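Local coordinates for protein hydroxyethylthiazole kinase (Pyrococcus horikoshii, PDB 3HPD) that probably phosphorylates the hydroxyl group of 4-methyl-5-beta-hydroxyethylthiazole with ATP and magnesium, a step in thiamine diphosphate biosynthesis, at residues V114-L128 / L150-V164. Numbering follows the deposited sequence.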
loop_
_atom_site.group_PDB
_atom_site.type_symbol
_atom_site.label_atom_id
_atom_site.label_comp_id
_atom_site.label_asym_id
_atom_site.label_seq_id
_atom_site.Cartn_x
_atom_site.Cartn_y
_atom_site.Cartn_z
ATOM N N VAL A 114 19.880 18.710 -5.207
ATOM C CA VAL A 114 18.794 18.468 -4.264
ATOM C C VAL A 114 19.093 19.303 -3.024
ATOM O O VAL A 114 20.206 19.804 -2.859
ATOM C CB VAL A 114 18.684 16.973 -3.861
ATOM C CG1 VAL A 114 18.557 16.104 -5.102
ATOM C CG2 VAL A 114 19.888 16.561 -3.028
ATOM N N ASP A 115 18.103 19.453 -2.153
ATOM C CA ASP A 115 18.273 20.243 -0.944
ATOM C C ASP A 115 18.585 19.389 0.272
ATOM O O ASP A 115 19.201 19.859 1.225
ATOM C CB ASP A 115 17.022 21.082 -0.717
ATOM C CG ASP A 115 16.818 22.100 -1.819
ATOM O OD1 ASP A 115 17.482 23.157 -1.769
ATOM O OD2 ASP A 115 16.023 21.833 -2.747
ATOM N N VAL A 116 18.158 18.132 0.229
ATOM C CA VAL A 116 18.411 17.188 1.310
ATOM C C VAL A 116 18.613 15.798 0.725
ATOM O O VAL A 116 17.838 15.358 -0.126
ATOM C CB VAL A 116 17.231 17.110 2.318
ATOM C CG1 VAL A 116 17.483 15.994 3.336
ATOM C CG2 VAL A 116 17.068 18.435 3.044
ATOM N N LEU A 117 19.674 15.127 1.162
ATOM C CA LEU A 117 19.970 13.754 0.739
ATOM C C LEU A 117 19.914 12.983 2.050
ATOM O O LEU A 117 20.627 13.288 2.994
ATOM C CB LEU A 117 21.374 13.647 0.126
ATOM C CG LEU A 117 21.856 12.216 -0.171
ATOM C CD1 LEU A 117 20.957 11.558 -1.204
ATOM C CD2 LEU A 117 23.291 12.251 -0.680
ATOM N N LYS A 118 19.047 11.979 2.100
ATOM C CA LYS A 118 18.885 11.186 3.307
ATOM C C LYS A 118 18.941 9.686 3.096
ATOM O O LYS A 118 18.123 9.139 2.398
ATOM C CB LYS A 118 17.542 11.448 3.971
ATOM C CG LYS A 118 17.484 10.654 5.256
ATOM C CD LYS A 118 16.115 10.091 5.692
ATOM C CE LYS A 118 15.497 9.020 4.712
ATOM N NZ LYS A 118 16.361 7.830 4.310
ATOM N N GLY A 119 19.880 9.007 3.730
ATOM C CA GLY A 119 19.979 7.571 3.582
ATOM C C GLY A 119 20.773 6.924 4.685
ATOM O O GLY A 119 21.261 7.625 5.570
ATOM N N ASN A 120 20.911 5.599 4.653
ATOM C CA ASN A 120 21.693 4.930 5.686
ATOM C C ASN A 120 23.173 4.953 5.316
ATOM O O ASN A 120 23.549 5.446 4.252
ATOM C CB ASN A 120 21.218 3.486 5.909
ATOM C CG ASN A 120 21.346 2.623 4.673
ATOM O OD1 ASN A 120 22.317 2.723 3.924
ATOM N ND2 ASN A 120 20.366 1.750 4.463
ATOM N N PHE A 121 24.013 4.417 6.194
ATOM C CA PHE A 121 25.451 4.417 5.960
ATOM C C PHE A 121 25.869 3.794 4.629
ATOM O O PHE A 121 26.645 4.383 3.884
ATOM C CB PHE A 121 26.177 3.699 7.098
ATOM C CG PHE A 121 27.660 3.923 7.095
ATOM C CD1 PHE A 121 28.216 5.003 7.774
ATOM C CD2 PHE A 121 28.501 3.077 6.380
ATOM C CE1 PHE A 121 29.588 5.239 7.738
ATOM C CE2 PHE A 121 29.874 3.305 6.336
ATOM C CZ PHE A 121 30.418 4.387 7.018
ATOM N N GLY A 122 25.356 2.604 4.334
ATOM C CA GLY A 122 25.713 1.936 3.095
ATOM C C GLY A 122 25.354 2.713 1.842
ATOM O O GLY A 122 26.152 2.795 0.903
ATOM N N GLU A 123 24.159 3.293 1.826
ATOM C CA GLU A 123 23.694 4.055 0.670
ATOM C C GLU A 123 24.512 5.317 0.431
ATOM O O GLU A 123 24.950 5.572 -0.689
ATOM C CB GLU A 123 22.210 4.411 0.838
ATOM C CG GLU A 123 21.318 3.186 1.026
ATOM C CD GLU A 123 19.891 3.531 1.420
ATOM O OE1 GLU A 123 19.684 4.557 2.105
ATOM O OE2 GLU A 123 18.971 2.759 1.064
ATOM N N ILE A 124 24.728 6.108 1.478
ATOM C CA ILE A 124 25.494 7.335 1.321
ATOM C C ILE A 124 26.971 7.059 1.038
ATOM O O ILE A 124 27.598 7.767 0.256
ATOM C CB ILE A 124 25.372 8.241 2.565
ATOM C CG1 ILE A 124 23.896 8.519 2.865
ATOM C CG2 ILE A 124 26.110 9.554 2.326
ATOM C CD1 ILE A 124 23.106 9.079 1.682
ATOM N N SER A 125 27.528 6.025 1.660
ATOM C CA SER A 125 28.931 5.709 1.426
ATOM C C SER A 125 29.126 5.249 -0.017
ATOM O O SER A 125 30.145 5.541 -0.636
ATOM C CB SER A 125 29.411 4.629 2.402
ATOM O OG SER A 125 28.686 3.427 2.237
ATOM N N ALA A 126 28.138 4.540 -0.555
ATOM C CA ALA A 126 28.216 4.061 -1.931
ATOM C C ALA A 126 28.154 5.229 -2.915
ATOM O O ALA A 126 28.830 5.219 -3.944
ATOM C CB ALA A 126 27.088 3.078 -2.211
ATOM N N LEU A 127 27.343 6.233 -2.595
ATOM C CA LEU A 127 27.201 7.404 -3.458
ATOM C C LEU A 127 28.458 8.266 -3.453
ATOM O O LEU A 127 28.878 8.770 -4.493
ATOM C CB LEU A 127 26.004 8.252 -3.016
ATOM C CG LEU A 127 24.616 7.633 -3.207
ATOM C CD1 LEU A 127 23.557 8.563 -2.628
ATOM C CD2 LEU A 127 24.362 7.392 -4.691
ATOM N N LEU A 128 29.048 8.444 -2.277
ATOM C CA LEU A 128 30.262 9.242 -2.153
ATOM C C LEU A 128 31.437 8.501 -2.787
ATOM O O LEU A 128 32.330 9.116 -3.376
ATOM C CB LEU A 128 30.562 9.523 -0.679
ATOM C CG LEU A 128 31.799 10.372 -0.378
ATOM C CD1 LEU A 128 31.658 11.744 -1.025
ATOM C CD2 LEU A 128 31.968 10.508 1.129
ATOM N N LEU A 150 31.437 10.797 7.235
ATOM C CA LEU A 150 30.747 10.487 5.986
ATOM C C LEU A 150 29.706 11.555 5.674
ATOM O O LEU A 150 29.636 12.061 4.555
ATOM C CB LEU A 150 30.059 9.119 6.070
ATOM C CG LEU A 150 29.220 8.752 4.839
ATOM C CD1 LEU A 150 30.110 8.721 3.606
ATOM C CD2 LEU A 150 28.544 7.407 5.044
ATOM N N THR A 151 28.899 11.888 6.673
ATOM C CA THR A 151 27.856 12.889 6.512
ATOM C C THR A 151 28.437 14.204 5.998
ATOM O O THR A 151 27.922 14.784 5.044
ATOM C CB THR A 151 27.132 13.139 7.846
ATOM O OG1 THR A 151 26.667 11.890 8.371
ATOM C CG2 THR A 151 25.944 14.064 7.645
ATOM N N MET A 152 29.515 14.667 6.629
ATOM C CA MET A 152 30.162 15.915 6.231
ATOM C C MET A 152 30.738 15.886 4.822
ATOM O O MET A 152 30.506 16.805 4.036
ATOM C CB MET A 152 31.298 16.278 7.189
ATOM C CG MET A 152 32.047 17.538 6.754
ATOM S SD MET A 152 33.830 17.501 7.042
ATOM C CE MET A 152 34.467 17.607 5.345
ATOM N N ASN A 153 31.516 14.850 4.516
ATOM C CA ASN A 153 32.131 14.738 3.196
ATOM C C ASN A 153 31.084 14.667 2.098
ATOM O O ASN A 153 31.251 15.263 1.032
ATOM C CB ASN A 153 33.047 13.510 3.115
ATOM C CG ASN A 153 34.323 13.681 3.918
ATOM O OD1 ASN A 153 34.885 14.772 3.978
ATOM N ND2 ASN A 153 34.797 12.597 4.524
ATOM N N ALA A 154 30.002 13.941 2.359
ATOM C CA ALA A 154 28.931 13.812 1.379
ATOM C C ALA A 154 28.233 15.154 1.186
ATOM O O ALA A 154 27.869 15.514 0.070
ATOM C CB ALA A 154 27.927 12.754 1.829
ATOM N N ALA A 155 28.052 15.897 2.274
ATOM C CA ALA A 155 27.396 17.200 2.198
ATOM C C ALA A 155 28.203 18.171 1.340
ATOM O O ALA A 155 27.641 18.936 0.553
ATOM C CB ALA A 155 27.196 17.775 3.592
ATOM N N ARG A 156 29.523 18.143 1.488
ATOM C CA ARG A 156 30.373 19.031 0.703
ATOM C C ARG A 156 30.464 18.530 -0.738
ATOM O O ARG A 156 30.434 19.315 -1.687
ATOM C CB ARG A 156 31.771 19.109 1.320
ATOM C CG ARG A 156 31.766 19.572 2.763
ATOM C CD ARG A 156 33.144 20.025 3.209
ATOM N NE ARG A 156 33.134 20.473 4.598
ATOM C CZ ARG A 156 33.966 21.382 5.095
ATOM N NH1 ARG A 156 34.879 21.944 4.313
ATOM N NH2 ARG A 156 33.883 21.730 6.371
ATOM N N GLU A 157 30.563 17.216 -0.893
ATOM C CA GLU A 157 30.656 16.609 -2.214
ATOM C C GLU A 157 29.442 16.945 -3.080
ATOM O O GLU A 157 29.584 17.343 -4.237
ATOM C CB GLU A 157 30.777 15.088 -2.082
ATOM C CG GLU A 157 30.894 14.349 -3.406
ATOM C CD GLU A 157 32.189 14.657 -4.131
ATOM O OE1 GLU A 157 33.268 14.461 -3.530
ATOM O OE2 GLU A 157 32.132 15.093 -5.301
ATOM N N PHE A 158 28.250 16.794 -2.510
ATOM C CA PHE A 158 27.015 17.049 -3.243
ATOM C C PHE A 158 26.403 18.425 -3.013
ATOM O O PHE A 158 25.289 18.696 -3.467
ATOM C CB PHE A 158 25.999 15.955 -2.913
ATOM C CG PHE A 158 26.471 14.577 -3.270
ATOM C CD1 PHE A 158 26.729 14.242 -4.596
ATOM C CD2 PHE A 158 26.701 13.625 -2.282
ATOM C CE1 PHE A 158 27.211 12.980 -4.936
ATOM C CE2 PHE A 158 27.185 12.358 -2.613
ATOM C CZ PHE A 158 27.441 12.038 -3.943
ATOM N N ASN A 159 27.136 19.292 -2.320
ATOM C CA ASN A 159 26.684 20.651 -2.034
ATOM C C ASN A 159 25.235 20.687 -1.555
ATOM O O ASN A 159 24.400 21.398 -2.111
ATOM C CB ASN A 159 26.842 21.526 -3.281
ATOM C CG ASN A 159 26.560 22.990 -3.005
ATOM O OD1 ASN A 159 26.994 23.535 -1.985
ATOM N ND2 ASN A 159 25.841 23.640 -3.916
ATOM N N THR A 160 24.949 19.931 -0.502
ATOM C CA THR A 160 23.594 19.869 0.028
ATOM C C THR A 160 23.650 19.432 1.484
ATOM O O THR A 160 24.731 19.235 2.040
ATOM C CB THR A 160 22.752 18.844 -0.776
ATOM O OG1 THR A 160 21.373 18.931 -0.395
ATOM C CG2 THR A 160 23.254 17.420 -0.514
ATOM N N THR A 161 22.484 19.303 2.107
ATOM C CA THR A 161 22.414 18.842 3.483
ATOM C C THR A 161 22.260 17.334 3.386
ATOM O O THR A 161 21.438 16.834 2.616
ATOM C CB THR A 161 21.204 19.444 4.228
ATOM O OG1 THR A 161 21.494 20.804 4.576
ATOM C CG2 THR A 161 20.894 18.649 5.497
ATOM N N VAL A 162 23.063 16.610 4.154
ATOM C CA VAL A 162 23.012 15.162 4.122
ATOM C C VAL A 162 22.753 14.596 5.500
ATOM O O VAL A 162 23.220 15.130 6.507
ATOM C CB VAL A 162 24.341 14.562 3.595
ATOM C CG1 VAL A 162 24.311 13.038 3.702
ATOM C CG2 VAL A 162 24.572 14.996 2.154
ATOM N N ALA A 163 21.987 13.515 5.535
ATOM C CA ALA A 163 21.698 12.836 6.779
ATOM C C ALA A 163 22.041 11.369 6.578
ATOM O O ALA A 163 21.594 10.745 5.615
ATOM C CB ALA A 163 20.221 12.982 7.151
ATOM N N VAL A 164 22.879 10.844 7.463
ATOM C CA VAL A 164 23.242 9.438 7.434
ATOM C C VAL A 164 22.529 8.890 8.666
ATOM O O VAL A 164 22.905 9.183 9.801
ATOM C CB VAL A 164 24.764 9.220 7.572
ATOM C CG1 VAL A 164 25.061 7.730 7.668
ATOM C CG2 VAL A 164 25.485 9.814 6.370
HETATM O O HOH W 1 22.908 17.781 -4.839
HETATM O O HOH W 2 22.727 20.999 -4.189
#
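Val-114 O and Asp-115 O both lie close to the hydroxyl of Thr-160, at 2.9 Å from OG1 in each case. OG1 stands anti to the backbone N of Thr-160 (chi1 -171°), which turns it to these carbonyls. Two waters also link the segments just before the strands, one between Val-114 N and Phe-158 O, the other between Val-114 O and Asn-159 O. Strand 116-120 then pairs in parallel with strand 161-164. Leu-117 N donates to Thr-161 O (2.9 Å), Leu-117 O accepts from Ala-163 N, and Gly-119 N donates to Ala-163 O (3.1 Å). Leu-117 lies alongside Val-162, pointing the same way, and its CD2 meets Phe-158 CD2 at 4.0 Å. Lys-118, a predicted ATP-binding residue, bends its chain away to a salt bridge with Asp-92. Asn-120 and Glu-123 form a capping box at the start of the next helix. There Leu-150 CD2 sits over one face of the Phe-121 ring, 3.9 Å from its centroid, a CH-pi contact. Ile-124 CG2 presses on Ala-154 CB (3.7 Å). Leu-127 O meets the edge of the Phe-158 ring near CZ. Leu-128 is a knob among Leu-150, Asn-153, Ala-154 and Glu-157, its CD2 3.6 Å from Leu-150 CD1. Backbone bonds thus fix the register of neighbouring strands in this ribokinase-clan sheet. Mostly apolar contacts, including aliphatic carbons of Asn-153 and Glu-157, pack helices 121-131 and 144-157 together on the Leu-117 and Val-162 face.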